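Local coordinates for putative nisin-resistance protein (Streptococcus agalactiae 515, PDB 4Y68), which is probably a serine peptidase of family S41 that recognises the lantibiotic nisin and confers resistance by cleaving it, at residues D41-R46 with L268-G273; L48-R53 with T185-N190; R53-I58 with V83-G88; Q60-K65 with N77-A82. All blocks are in the same frame, centred on the assembly; numbering follows the deposited sequence.

Contact 1 (D41-R46 with L268-G273); sequences DRVEQR and LALTTG
Leu270 packs its CD2 methyl against Val43 and the carbonyl of Arg42, with Leu268 and Thr272, two residues before and after it, meeting the same helix. The motif is a helix laid on a face of an antiparallel sheet: segment 41-46 runs almost parallel to strand segment 268-273, their axes 14° apart in direction and 8.7 Å apart at closest approach.

The apolar contacts come from methyl groups of the strand. With its CG anti to the backbone N (chi1 -177°), Leu270 reaches the helix, its CD2 3.7 Å from Val43 CA and its CD1 4.2 Å from Val43 CG2. Leu268 CD2 meets Arg42 CB at 3.7 Å, and Thr272 CG2 sits 3.6 Å from Arg46 CB. Val83 of helix 72-87 touches both Val43 and Leu268, and Phe260 of strand 256-261 touches Arg42 and Leu270. Leu270 CD2 also packs against a backbone oxygen, 3.2 Å from Arg42 O.

The polar contacts gather around Arg46. Bent at chi2 and chi3, its chain passes Thr272 obliquely and forms salt bridges with Glu258 and Asp186. Here the strand has a classic beta bulge, Thr272 and Gly273 both facing Val256. Water 1 bridges the two backbones, donating to Arg46 O at 2.7 Å and to Thr272 O at 2.9 Å.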
loop_
_atom_site.group_PDB
_atom_site.type_symbol
_atom_site.label_atom_id
_atom_site.label_comp_id
_atom_site.label_asym_id
_atom_site.label_seq_id
_atom_site.Cartn_x
_atom_site.Cartn_y
_atom_site.Cartn_z
ATOM N N ASP A 41 6.975 -21.911 6.460
ATOM C CA ASP A 41 7.532 -21.387 7.704
ATOM C C ASP A 41 7.227 -19.885 7.887
ATOM O O ASP A 41 6.791 -19.464 8.960
ATOM C CB ASP A 41 9.055 -21.610 7.753
ATOM C CG ASP A 41 9.437 -23.074 7.982
ATOM O OD1 ASP A 41 8.646 -23.844 8.566
ATOM O OD2 ASP A 41 10.549 -23.453 7.589
ATOM N N ARG A 42 7.455 -19.085 6.845
ATOM C CA ARG A 42 7.202 -17.642 6.918
ATOM C C ARG A 42 5.749 -17.355 7.168
ATOM O O ARG A 42 5.402 -16.513 7.996
ATOM C CB ARG A 42 7.602 -16.932 5.625
ATOM C CG ARG A 42 9.055 -16.737 5.456
ATOM C CD ARG A 42 9.591 -15.624 6.353
ATOM N NE ARG A 42 11.012 -15.462 6.074
ATOM C CZ ARG A 42 11.905 -15.002 6.939
ATOM N NH1 ARG A 42 11.528 -14.635 8.162
ATOM N NH2 ARG A 42 13.178 -14.914 6.574
ATOM N N VAL A 43 4.897 -18.050 6.421
ATOM C CA VAL A 43 3.466 -17.862 6.557
ATOM C C VAL A 43 3.056 -18.153 7.985
ATOM O O VAL A 43 2.357 -17.346 8.609
ATOM C CB VAL A 43 2.690 -18.747 5.577
ATOM C CG1 VAL A 43 1.193 -18.721 5.905
ATOM C CG2 VAL A 43 2.947 -18.282 4.157
ATOM N N GLU A 44 3.525 -19.280 8.522
ATOM C CA GLU A 44 3.214 -19.612 9.902
ATOM C C GLU A 44 3.799 -18.565 10.876
ATOM O O GLU A 44 3.162 -18.192 11.874
ATOM C CB GLU A 44 3.708 -21.028 10.261
ATOM C CG GLU A 44 3.470 -21.369 11.723
ATOM C CD GLU A 44 3.180 -22.854 12.015
ATOM O OE1 GLU A 44 2.817 -23.657 11.108
ATOM O OE2 GLU A 44 3.304 -23.219 13.204
ATOM N N GLN A 45 4.990 -18.066 10.580
ATOM C CA GLN A 45 5.671 -17.168 11.519
ATOM C C GLN A 45 4.989 -15.789 11.636
ATOM O O GLN A 45 4.997 -15.182 12.713
ATOM C CB GLN A 45 7.157 -16.998 11.116
ATOM C CG GLN A 45 7.945 -15.940 11.946
ATOM C CD GLN A 45 9.381 -15.646 11.423
ATOM O OE1 GLN A 45 9.573 -15.182 10.295
ATOM N NE2 GLN A 45 10.383 -15.918 12.261
ATOM N N ARG A 46 4.392 -15.287 10.553
ATOM C CA ARG A 46 3.939 -13.887 10.554
ATOM C C ARG A 46 2.508 -13.661 10.051
ATOM O O ARG A 46 1.918 -12.607 10.319
ATOM C CB ARG A 46 4.897 -13.024 9.719
ATOM C CG ARG A 46 6.340 -12.923 10.236
ATOM C CD ARG A 46 6.428 -12.112 11.547
ATOM N NE ARG A 46 5.885 -10.751 11.418
ATOM C CZ ARG A 46 5.400 -10.030 12.432
ATOM N NH1 ARG A 46 5.372 -10.545 13.661
ATOM N NH2 ARG A 46 4.924 -8.799 12.216
ATOM N N LEU A 268 7.220 -13.352 -1.704
ATOM C CA LEU A 268 6.081 -13.658 -0.863
ATOM C C LEU A 268 5.596 -12.371 -0.206
ATOM O O LEU A 268 6.287 -11.817 0.640
ATOM C CB LEU A 268 6.443 -14.708 0.196
ATOM C CG LEU A 268 5.448 -14.913 1.360
ATOM C CD1 LEU A 268 4.125 -15.511 0.906
ATOM C CD2 LEU A 268 6.047 -15.772 2.483
ATOM N N ALA A 269 4.425 -11.892 -0.633
ATOM C CA ALA A 269 3.724 -10.800 0.022
ATOM C C ALA A 269 2.803 -11.354 1.106
ATOM O O ALA A 269 1.774 -11.937 0.804
ATOM C CB ALA A 269 2.921 -9.999 -0.982
ATOM N N LEU A 270 3.160 -11.138 2.362
ATOM C CA LEU A 270 2.472 -11.780 3.492
ATOM C C LEU A 270 1.782 -10.777 4.423
ATOM O O LEU A 270 2.408 -9.819 4.881
ATOM C CB LEU A 270 3.477 -12.622 4.295
ATOM C CG LEU A 270 2.951 -13.433 5.477
ATOM C CD1 LEU A 270 1.818 -14.349 5.013
ATOM C CD2 LEU A 270 4.072 -14.266 6.087
ATOM N N THR A 271 0.505 -11.003 4.727
ATOM C CA THR A 271 -0.232 -10.071 5.571
ATOM C C THR A 271 0.115 -10.297 7.031
ATOM O O THR A 271 0.045 -11.426 7.523
ATOM C CB THR A 271 -1.740 -10.214 5.356
ATOM O OG1 THR A 271 -2.031 -10.000 3.970
ATOM C CG2 THR A 271 -2.499 -9.214 6.199
ATOM N N THR A 272 0.507 -9.242 7.729
ATOM C CA THR A 272 1.035 -9.412 9.079
ATOM C C THR A 272 0.409 -8.454 10.082
ATOM O O THR A 272 0.616 -8.583 11.272
ATOM C CB THR A 272 2.552 -9.210 9.093
ATOM O OG1 THR A 272 2.842 -7.885 8.634
ATOM C CG2 THR A 272 3.216 -10.208 8.160
ATOM N N GLY A 273 -0.369 -7.502 9.590
ATOM C CA GLY A 273 -0.898 -6.457 10.443
ATOM C C GLY A 273 -2.327 -6.025 10.136
ATOM O O GLY A 273 -2.698 -5.778 8.985
HETATM O O HOH W 1 1.680 -10.943 12.490
#

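Contact 2 (L48-R53 with T185-N190); sequences LYSQGR and TDKYGN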
loop_
_atom_site.group_PDB
_atom_site.type_symbol
_atom_site.label_atom_id
_atom_site.label_comp_id
_atom_site.label_asym_id
_atom_site.label_seq_id
_atom_site.Cartn_x
_atom_site.Cartn_y
_atom_site.Cartn_z
ATOM N N LEU A 48 -1.443 -13.524 9.617
ATOM C CA LEU A 48 -2.441 -13.250 10.656
ATOM C C LEU A 48 -3.246 -14.467 11.103
ATOM O O LEU A 48 -3.634 -14.543 12.265
ATOM C CB LEU A 48 -3.418 -12.172 10.192
ATOM C CG LEU A 48 -2.851 -10.754 10.145
ATOM C CD1 LEU A 48 -3.856 -9.863 9.475
ATOM C CD2 LEU A 48 -2.571 -10.260 11.566
ATOM N N TYR A 49 -3.471 -15.401 10.173
ATOM C CA TYR A 49 -4.451 -16.473 10.313
ATOM C C TYR A 49 -3.829 -17.871 10.357
ATOM O O TYR A 49 -4.539 -18.870 10.361
ATOM C CB TYR A 49 -5.451 -16.408 9.151
ATOM C CG TYR A 49 -5.994 -15.026 8.968
ATOM C CD1 TYR A 49 -5.678 -14.278 7.846
ATOM C CD2 TYR A 49 -6.809 -14.446 9.948
ATOM C CE1 TYR A 49 -6.179 -12.982 7.686
ATOM C CE2 TYR A 49 -7.306 -13.160 9.804
ATOM C CZ TYR A 49 -6.988 -12.438 8.668
ATOM O OH TYR A 49 -7.475 -11.175 8.531
ATOM N N SER A 50 -2.506 -17.931 10.412
ATOM C CA SER A 50 -1.806 -19.183 10.206
ATOM C C SER A 50 -1.575 -19.920 11.524
ATOM O O SER A 50 -0.440 -20.165 11.922
ATOM C CB SER A 50 -0.487 -18.905 9.493
ATOM O OG SER A 50 0.259 -17.933 10.208
ATOM N N GLN A 51 -2.664 -20.237 12.215
ATOM C CA GLN A 51 -2.596 -21.056 13.426
ATOM C C GLN A 51 -3.897 -21.829 13.573
ATOM O O GLN A 51 -4.916 -21.418 13.043
ATOM C CB GLN A 51 -2.341 -20.202 14.681
ATOM C CG GLN A 51 -3.337 -19.057 14.917
ATOM C CD GLN A 51 -2.981 -17.811 14.120
ATOM O OE1 GLN A 51 -1.810 -17.556 13.840
ATOM N NE2 GLN A 51 -3.992 -17.036 13.743
ATOM N N GLY A 52 -3.862 -22.948 14.288
ATOM C CA GLY A 52 -5.086 -23.643 14.636
ATOM C C GLY A 52 -5.382 -24.839 13.761
ATOM O O GLY A 52 -4.652 -25.128 12.816
ATOM N N ARG A 53 -6.482 -25.516 14.067
ATOM C CA ARG A 53 -6.812 -26.791 13.436
ATOM C C ARG A 53 -6.945 -26.710 11.925
ATOM O O ARG A 53 -6.415 -27.562 11.222
ATOM C CB ARG A 53 -8.107 -27.361 14.022
ATOM C CG ARG A 53 -8.370 -28.818 13.639
ATOM C CD ARG A 53 -7.564 -29.808 14.524
ATOM N NE ARG A 53 -8.232 -31.112 14.550
ATOM C CZ ARG A 53 -7.897 -32.148 13.787
ATOM N NH1 ARG A 53 -6.857 -32.074 12.955
ATOM N NH2 ARG A 53 -8.592 -33.275 13.877
ATOM N N THR A 185 -1.282 -3.782 14.111
ATOM C CA THR A 185 -1.008 -4.779 15.148
ATOM C C THR A 185 -0.779 -6.162 14.549
ATOM O O THR A 185 -1.553 -6.575 13.693
ATOM C CB THR A 185 -2.187 -4.852 16.145
ATOM O OG1 THR A 185 -2.440 -3.545 16.664
ATOM C CG2 THR A 185 -1.905 -5.857 17.293
ATOM N N ASP A 186 0.253 -6.883 14.992
ATOM C CA ASP A 186 0.530 -8.205 14.407
ATOM C C ASP A 186 -0.189 -9.347 15.139
ATOM O O ASP A 186 -0.927 -9.115 16.089
ATOM C CB ASP A 186 2.042 -8.486 14.346
ATOM C CG ASP A 186 2.701 -8.666 15.714
ATOM O OD1 ASP A 186 2.032 -8.873 16.754
ATOM O OD2 ASP A 186 3.948 -8.621 15.728
ATOM N N LYS A 187 0.030 -10.579 14.699
ATOM C CA LYS A 187 -0.653 -11.731 15.307
ATOM C C LYS A 187 -0.250 -11.939 16.768
ATOM O O LYS A 187 -0.990 -12.559 17.524
ATOM C CB LYS A 187 -0.377 -13.014 14.505
ATOM C CG LYS A 187 1.068 -13.460 14.573
ATOM C CD LYS A 187 1.396 -14.583 13.568
ATOM C CE LYS A 187 0.587 -15.839 13.825
ATOM N NZ LYS A 187 0.814 -16.863 12.733
ATOM N N TYR A 188 0.906 -11.412 17.176
ATOM C CA TYR A 188 1.351 -11.563 18.562
ATOM C C TYR A 188 0.851 -10.415 19.453
ATOM O O TYR A 188 1.193 -10.320 20.627
ATOM C CB TYR A 188 2.880 -11.699 18.611
ATOM C CG TYR A 188 3.332 -12.861 17.745
ATOM C CD1 TYR A 188 3.205 -14.184 18.190
ATOM C CD2 TYR A 188 3.825 -12.649 16.467
ATOM C CE1 TYR A 188 3.592 -15.268 17.381
ATOM C CE2 TYR A 188 4.198 -13.715 15.650
ATOM C CZ TYR A 188 4.088 -15.025 16.110
ATOM O OH TYR A 188 4.449 -16.089 15.290
ATOM N N GLY A 189 0.008 -9.556 18.894
ATOM C CA GLY A 189 -0.534 -8.452 19.663
ATOM C C GLY A 189 0.400 -7.263 19.815
ATOM O O GLY A 189 0.122 -6.379 20.601
ATOM N N ASN A 190 1.510 -7.253 19.079
ATOM C CA ASN A 190 2.416 -6.098 19.027
ATOM C C ASN A 190 1.803 -4.951 18.220
ATOM O O ASN A 190 1.611 -5.068 17.005
ATOM C CB ASN A 190 3.763 -6.483 18.401
ATOM C CG ASN A 190 4.458 -7.606 19.157
ATOM O OD1 ASN A 190 4.615 -7.529 20.373
ATOM N ND2 ASN A 190 4.877 -8.655 18.439
#
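Lys187 NZ is gripped by oxygens from segment 41-46 and the loop after it. The carbonyl oxygens of Glu44 and Gly47 accept hydrogen bonds from it, and Ser50 OG, itself bonded to Val43 O, stands 2.8 Å from NZ. Gln51 OE1 lies 2.9 Å from Lys187 NZ in a weak and doubtful bond, for it is just as near to the CE carbon. The other end of the Gln51 amide is held: NE2 donates to Leu48 O at 2.9 Å, nearly straight at 174°. The Gln51 and Lys187 side chains run antiparallel alongside each other.

Lys187 belongs to a type I turn, Asp186 to Gly189, at the tip of the beta hairpin of strands 180-185 and 191-195. Asp186 braces that tip: OD1 takes Asn190 N at 2.9 Å from above the carboxylate plane, while OD2 takes Asn190 ND2 on its syn lone pair, also at 2.9 Å. Apolar contact is slight, with Leu48 CD2 4.1 Å from Lys187 N.

A lysine ammonium set among carbonyl oxygens near the C-terminal end of a helix probably benefits from the helix dipole, and the contact that joins hairpin tip to helix is mainly polar.

Contact 3 (R53-I58 with V83-G88); sequences RQWQII and VRYGGG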
loop_
_atom_site.group_PDB
_atom_site.type_symbol
_atom_site.label_atom_id
_atom_site.label_comp_id
_atom_site.label_asym_id
_atom_site.label_seq_id
_atom_site.Cartn_x
_atom_site.Cartn_y
_atom_site.Cartn_z
ATOM N N ARG A 53 -6.482 -25.516 14.067
ATOM C CA ARG A 53 -6.812 -26.791 13.436
ATOM C C ARG A 53 -6.945 -26.710 11.925
ATOM O O ARG A 53 -6.415 -27.562 11.222
ATOM C CB ARG A 53 -8.107 -27.361 14.022
ATOM C CG ARG A 53 -8.370 -28.818 13.639
ATOM C CD ARG A 53 -7.564 -29.808 14.524
ATOM N NE ARG A 53 -8.232 -31.112 14.550
ATOM C CZ ARG A 53 -7.897 -32.148 13.787
ATOM N NH1 ARG A 53 -6.857 -32.074 12.955
ATOM N NH2 ARG A 53 -8.592 -33.275 13.877
ATOM N N GLN A 54 -7.662 -25.722 11.395
ATOM C CA GLN A 54 -7.748 -25.661 9.935
ATOM C C GLN A 54 -6.384 -25.343 9.301
ATOM O O GLN A 54 -6.070 -25.838 8.216
ATOM C CB GLN A 54 -8.783 -24.635 9.485
ATOM C CG GLN A 54 -10.148 -24.846 10.099
ATOM C CD GLN A 54 -10.666 -26.252 9.847
ATOM O OE1 GLN A 54 -10.515 -26.790 8.743
ATOM N NE2 GLN A 54 -11.257 -26.866 10.875
ATOM N N TRP A 55 -5.570 -24.524 9.963
ATOM C CA TRP A 55 -4.287 -24.144 9.377
ATOM C C TRP A 55 -3.370 -25.341 9.171
ATOM O O TRP A 55 -2.831 -25.520 8.095
ATOM C CB TRP A 55 -3.576 -23.113 10.243
ATOM C CG TRP A 55 -2.108 -23.068 9.977
ATOM C CD1 TRP A 55 -1.100 -23.449 10.835
ATOM C CD2 TRP A 55 -1.466 -22.641 8.759
ATOM N NE1 TRP A 55 0.118 -23.264 10.223
ATOM C CE2 TRP A 55 -0.076 -22.766 8.955
ATOM C CE3 TRP A 55 -1.939 -22.157 7.524
ATOM C CZ2 TRP A 55 0.857 -22.423 7.961
ATOM C CZ3 TRP A 55 -1.021 -21.822 6.541
ATOM C CH2 TRP A 55 0.363 -21.964 6.758
ATOM N N GLN A 56 -3.138 -26.150 10.199
ATOM C CA GLN A 56 -2.431 -27.411 9.937
ATOM C C GLN A 56 -3.503 -28.265 9.351
ATOM O O GLN A 56 -4.636 -28.065 9.688
ATOM C CB GLN A 56 -1.849 -28.020 11.193
ATOM C CG GLN A 56 -2.875 -28.244 12.235
ATOM C CD GLN A 56 -2.612 -27.406 13.453
ATOM O OE1 GLN A 56 -1.613 -26.669 13.499
ATOM N NE2 GLN A 56 -3.500 -27.508 14.462
ATOM N N ILE A 57 -3.186 -29.197 8.480
ATOM C CA ILE A 57 -4.216 -29.836 7.617
ATOM C C ILE A 57 -4.021 -29.214 6.281
ATOM O O ILE A 57 -3.596 -29.894 5.354
ATOM C CB ILE A 57 -5.720 -29.638 8.016
ATOM C CG1 ILE A 57 -6.104 -30.413 9.283
ATOM C CG2 ILE A 57 -6.651 -30.074 6.864
ATOM C CD1 ILE A 57 -7.504 -30.057 9.794
ATOM N N ILE A 58 -4.318 -27.912 6.181
ATOM C CA ILE A 58 -3.961 -27.187 4.966
ATOM C C ILE A 58 -2.448 -27.246 4.810
ATOM O O ILE A 58 -1.940 -27.602 3.743
ATOM C CB ILE A 58 -4.439 -25.729 4.975
ATOM C CG1 ILE A 58 -5.950 -25.669 4.758
ATOM C CG2 ILE A 58 -3.760 -24.949 3.861
ATOM C CD1 ILE A 58 -6.553 -24.268 5.036
ATOM N N VAL A 83 -0.928 -20.001 1.577
ATOM C CA VAL A 83 -0.684 -18.565 1.609
ATOM C C VAL A 83 -1.996 -17.812 1.723
ATOM O O VAL A 83 -2.145 -16.928 2.563
ATOM C CB VAL A 83 0.091 -18.091 0.358
ATOM C CG1 VAL A 83 0.169 -16.574 0.310
ATOM C CG2 VAL A 83 1.499 -18.668 0.368
ATOM N N ARG A 84 -2.954 -18.175 0.881
ATOM C CA ARG A 84 -4.257 -17.525 0.879
ATOM C C ARG A 84 -4.982 -17.722 2.212
ATOM O O ARG A 84 -5.648 -16.814 2.688
ATOM C CB ARG A 84 -5.114 -18.054 -0.283
ATOM C CG ARG A 84 -6.579 -17.618 -0.255
ATOM C CD ARG A 84 -6.714 -16.104 -0.120
ATOM N NE ARG A 84 -8.096 -15.635 -0.142
ATOM C CZ ARG A 84 -8.846 -15.466 0.943
ATOM N NH1 ARG A 84 -8.351 -15.752 2.140
ATOM N NH2 ARG A 84 -10.094 -15.023 0.838
ATOM N N TYR A 85 -4.829 -18.891 2.834
ATOM C CA TYR A 85 -5.508 -19.131 4.106
ATOM C C TYR A 85 -4.753 -18.456 5.235
ATOM O O TYR A 85 -5.350 -17.780 6.079
ATOM C CB TYR A 85 -5.664 -20.634 4.414
ATOM C CG TYR A 85 -6.394 -20.854 5.719
ATOM C CD1 TYR A 85 -5.703 -20.838 6.926
ATOM C CD2 TYR A 85 -7.794 -21.022 5.757
ATOM C CE1 TYR A 85 -6.368 -20.986 8.146
ATOM C CE2 TYR A 85 -8.479 -21.184 6.982
ATOM C CZ TYR A 85 -7.750 -21.168 8.166
ATOM O OH TYR A 85 -8.371 -21.324 9.378
ATOM N N GLY A 86 -3.435 -18.637 5.238
ATOM C CA GLY A 86 -2.607 -18.205 6.348
ATOM C C GLY A 86 -2.475 -16.707 6.403
ATOM O O GLY A 86 -2.300 -16.126 7.469
ATOM N N GLY A 87 -2.577 -16.071 5.245
ATOM C CA GLY A 87 -2.393 -14.633 5.170
ATOM C C GLY A 87 -3.634 -13.859 4.762
ATOM O O GLY A 87 -3.742 -12.673 5.046
ATOM N N GLY A 88 -4.574 -14.522 4.098
ATOM C CA GLY A 88 -5.806 -13.864 3.680
ATOM C C GLY A 88 -5.696 -13.308 2.281
ATOM O O GLY A 88 -4.670 -13.498 1.600
HETATM O O HOH W 2 -6.922 -22.345 11.544
#
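Tyr85 projects from helix 72-87 between Trp55 and Ile58 of the facing helix. Ile58 CD1 lies over one face of the phenol in a CH-pi contact, 3.8 Å from the Tyr85 ring centroid and 27° off the normal. Trp55 offers the edge of its indole, Trp55 CE3 to Tyr85 CD1 measuring 4.0 Å. At the far end of the phenol, Tyr85 OH rests 3.3 Å from Gln54 CB. The same indole lies against bare backbone, Trp55 CZ3 being 4.0 Å from Gly86 CA, where the lack of a side chain lets the ring come so near.

Around this shell, water 2 links the partners: it is 2.8 Å from Tyr85 OH and accepts a weak bond from Trp55 N at 3.0 Å. Tyr85 swings its ring away from its own amide nitrogen (chi1 -179°), which directs it toward the helix of Trp55 and Ile58. Trp55 is fixed in turn by a hydrogen bond from NE1 to Glu44.

In the fold this is one end of the helix pair 55-66 and 72-87. Trp55 also packs on Val43 of helix 32-46, Val83 touches Ile39 there, and the Gly87 end of helix 72-87 reaches Thr271 of strand 267-276.

Contact 4 (Q60-K65 with N77-A82); sequences QRSEKK and NIVQEA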
loop_
_atom_site.group_PDB
_atom_site.type_symbol
_atom_site.label_atom_id
_atom_site.label_comp_id
_atom_site.label_asym_id
_atom_site.label_seq_id
_atom_site.Cartn_x
_atom_site.Cartn_y
_atom_site.Cartn_z
ATOM N N GLN A 60 -0.315 -29.358 6.378
ATOM C CA GLN A 60 0.064 -30.760 6.223
ATOM C C GLN A 60 -0.206 -31.221 4.798
ATOM O O GLN A 60 0.644 -31.849 4.170
ATOM C CB GLN A 60 -0.680 -31.645 7.237
ATOM C CG GLN A 60 -0.600 -33.153 6.964
ATOM C CD GLN A 60 -1.727 -33.668 6.052
ATOM O OE1 GLN A 60 -2.805 -33.050 5.933
ATOM N NE2 GLN A 60 -1.479 -34.807 5.402
ATOM N N ARG A 61 -1.379 -30.884 4.274
ATOM C CA ARG A 61 -1.719 -31.281 2.913
ATOM C C ARG A 61 -0.732 -30.682 1.915
ATOM O O ARG A 61 -0.387 -31.292 0.896
ATOM C CB ARG A 61 -3.140 -30.855 2.556
ATOM C CG ARG A 61 -3.502 -31.215 1.123
ATOM C CD ARG A 61 -5.008 -31.120 0.853
ATOM N NE ARG A 61 -5.522 -29.769 1.046
ATOM C CZ ARG A 61 -6.339 -29.414 2.029
ATOM N NH1 ARG A 61 -6.759 -30.311 2.908
ATOM N NH2 ARG A 61 -6.748 -28.159 2.126
ATOM N N SER A 62 -0.279 -29.470 2.216
ATOM C CA SER A 62 0.650 -28.784 1.339
ATOM C C SER A 62 2.038 -29.449 1.369
ATOM O O SER A 62 2.658 -29.680 0.335
ATOM C CB SER A 62 0.724 -27.317 1.755
ATOM O OG SER A 62 1.658 -26.634 0.962
ATOM N N GLU A 63 2.510 -29.772 2.568
ATOM C CA GLU A 63 3.774 -30.496 2.733
ATOM C C GLU A 63 3.779 -31.862 2.030
ATOM O O GLU A 63 4.793 -32.279 1.470
ATOM C CB GLU A 63 4.084 -30.670 4.219
ATOM C CG GLU A 63 4.406 -29.364 4.895
ATOM C CD GLU A 63 4.372 -29.460 6.387
ATOM O OE1 GLU A 63 3.882 -30.485 6.889
ATOM O OE2 GLU A 63 4.828 -28.510 7.066
ATOM N N LYS A 64 2.642 -32.547 2.038
ATOM C CA LYS A 64 2.549 -33.852 1.378
ATOM C C LYS A 64 2.763 -33.698 -0.125
ATOM O O LYS A 64 3.564 -34.420 -0.716
ATOM C CB LYS A 64 1.206 -34.532 1.675
ATOM C CG LYS A 64 1.024 -35.885 0.978
ATOM C CD LYS A 64 -0.068 -36.729 1.627
ATOM C CE LYS A 64 -1.187 -37.094 0.643
ATOM N NZ LYS A 64 -2.172 -38.070 1.222
ATOM N N LYS A 65 2.084 -32.734 -0.742
ATOM C CA LYS A 65 2.318 -32.468 -2.159
ATOM C C LYS A 65 3.770 -32.023 -2.425
ATOM O O LYS A 65 4.356 -32.395 -3.441
ATOM C CB LYS A 65 1.334 -31.404 -2.675
ATOM C CG LYS A 65 -0.141 -31.752 -2.444
ATOM C CD LYS A 65 -1.051 -30.865 -3.301
ATOM C CE LYS A 65 -2.524 -31.273 -3.182
ATOM N NZ LYS A 65 -3.190 -30.797 -1.921
ATOM N N ASN A 77 2.682 -23.094 -6.734
ATOM C CA ASN A 77 1.301 -23.536 -6.971
ATOM C C ASN A 77 0.784 -24.368 -5.803
ATOM O O ASN A 77 -0.344 -24.209 -5.376
ATOM C CB ASN A 77 1.177 -24.364 -8.258
ATOM C CG ASN A 77 1.635 -23.611 -9.499
ATOM O OD1 ASN A 77 1.796 -22.384 -9.486
ATOM N ND2 ASN A 77 1.847 -24.352 -10.588
ATOM N N ILE A 78 1.626 -25.259 -5.296
ATOM C CA ILE A 78 1.248 -26.115 -4.175
ATOM C C ILE A 78 0.980 -25.344 -2.866
ATOM O O ILE A 78 0.074 -25.708 -2.124
ATOM C CB ILE A 78 2.329 -27.197 -3.932
ATOM C CG1 ILE A 78 2.225 -28.283 -5.005
ATOM C CG2 ILE A 78 2.168 -27.826 -2.558
ATOM C CD1 ILE A 78 3.467 -29.138 -5.143
ATOM N N VAL A 79 1.729 -24.281 -2.569
ATOM C CA VAL A 79 1.504 -23.582 -1.283
ATOM C C VAL A 79 0.495 -22.427 -1.361
ATOM O O VAL A 79 0.258 -21.728 -0.377
ATOM C CB VAL A 79 2.828 -23.029 -0.712
ATOM C CG1 VAL A 79 3.854 -24.164 -0.534
ATOM C CG2 VAL A 79 3.382 -21.932 -1.613
ATOM N N GLN A 80 -0.068 -22.210 -2.544
ATOM C CA GLN A 80 -1.014 -21.129 -2.777
ATOM C C GLN A 80 -2.192 -21.136 -1.792
ATOM O O GLN A 80 -2.574 -20.075 -1.264
ATOM C CB GLN A 80 -1.521 -21.214 -4.209
ATOM C CG GLN A 80 -2.431 -20.082 -4.667
ATOM C CD GLN A 80 -2.671 -20.134 -6.193
ATOM O OE1 GLN A 80 -2.457 -21.173 -6.832
ATOM N NE2 GLN A 80 -3.088 -19.008 -6.776
ATOM N N GLU A 81 -2.770 -22.314 -1.544
ATOM C CA GLU A 81 -3.911 -22.409 -0.621
ATOM C C GLU A 81 -3.467 -21.983 0.780
ATOM O O GLU A 81 -4.168 -21.262 1.480
ATOM C CB GLU A 81 -4.498 -23.834 -0.601
ATOM C CG GLU A 81 -5.660 -24.006 0.374
ATOM C CD GLU A 81 -6.110 -25.465 0.595
ATOM O OE1 GLU A 81 -5.318 -26.425 0.413
ATOM O OE2 GLU A 81 -7.285 -25.637 0.975
ATOM N N ALA A 82 -2.282 -22.427 1.167
ATOM C CA ALA A 82 -1.719 -22.121 2.471
ATOM C C ALA A 82 -1.466 -20.622 2.619
ATOM O O ALA A 82 -1.746 -20.044 3.654
ATOM C CB ALA A 82 -0.418 -22.910 2.680
HETATM O O HOH W 3 -1.131 -25.130 0.118
#
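Segments 60-65 and 77-82 run antiparallel, their axes at 176° and 8.9 Å apart at closest approach, with Ser62 and Val79 bringing their CA atoms nearest, at 5.9 Å. Helix 72-87 is kinked here: the N atoms of Glu81 and Ala82 have no bond to the preceding turn. Water 3 enters the break, donating to Ile78 O at 2.6 Å and accepting from Ala82 N at 3.1 Å, and so stands in for the missing helical bond between these two residues. Ser62 OG of the other helix adds a weak link to the same water.

Ile78 buries the largest area of the contact, against Ser62 and Lys65. Its CG2 methyl, turned to the side remote from its own amide nitrogen, lies 3.5 Å from Ser62 O and 3.7 Å from Lys65 CB, while Val79 CG1 sits beside Ser62 OG. This is an antiparallel helical hairpin, and helix 32-46 completes a three-helix bundle with it: Leu40 touches both Ser62 and Ala82, one from each arm.

On the more exposed flank Arg61 and Glu81 form a salt bridge. Arg61 NH2 lies 2.8 Å from both Glu81 OE1 and Glu81 OE2; its bond to OE1 is the straighter (161°), made on the syn side but tilted from the carboxylate plane, while that to OE2 is weak. Arg61 NE adds a long, weak bond to OE1. The two groups are twisted, their planes 37° apart, and the Arg61 chain reaches Glu81 by bending at chi3.

How the contacts relate
Along the chain the contacts are nested: contact 4 lies inside the loop closed by contact 3, contact 3 inside that of contact 2, and contact 2 inside that of contact 1. Contacts 3 and 4, centres 10 Å apart, are successive levels of the pair of helices 55-66 and 72-87. Contact 1 sets helix 32-46 against strand 267-276 of the antiparallel sheet, and contact 2, its centre 9 Å away, adds the hairpin of strands 180-185 and 191-195. Contacts 2 and 4 are farthest apart, about 20 Å between centres. Contacts 3 and 4 hold the helices together; contacts 1 and 2 join them to the sheet, most of whose strands lie in the peptidase family region.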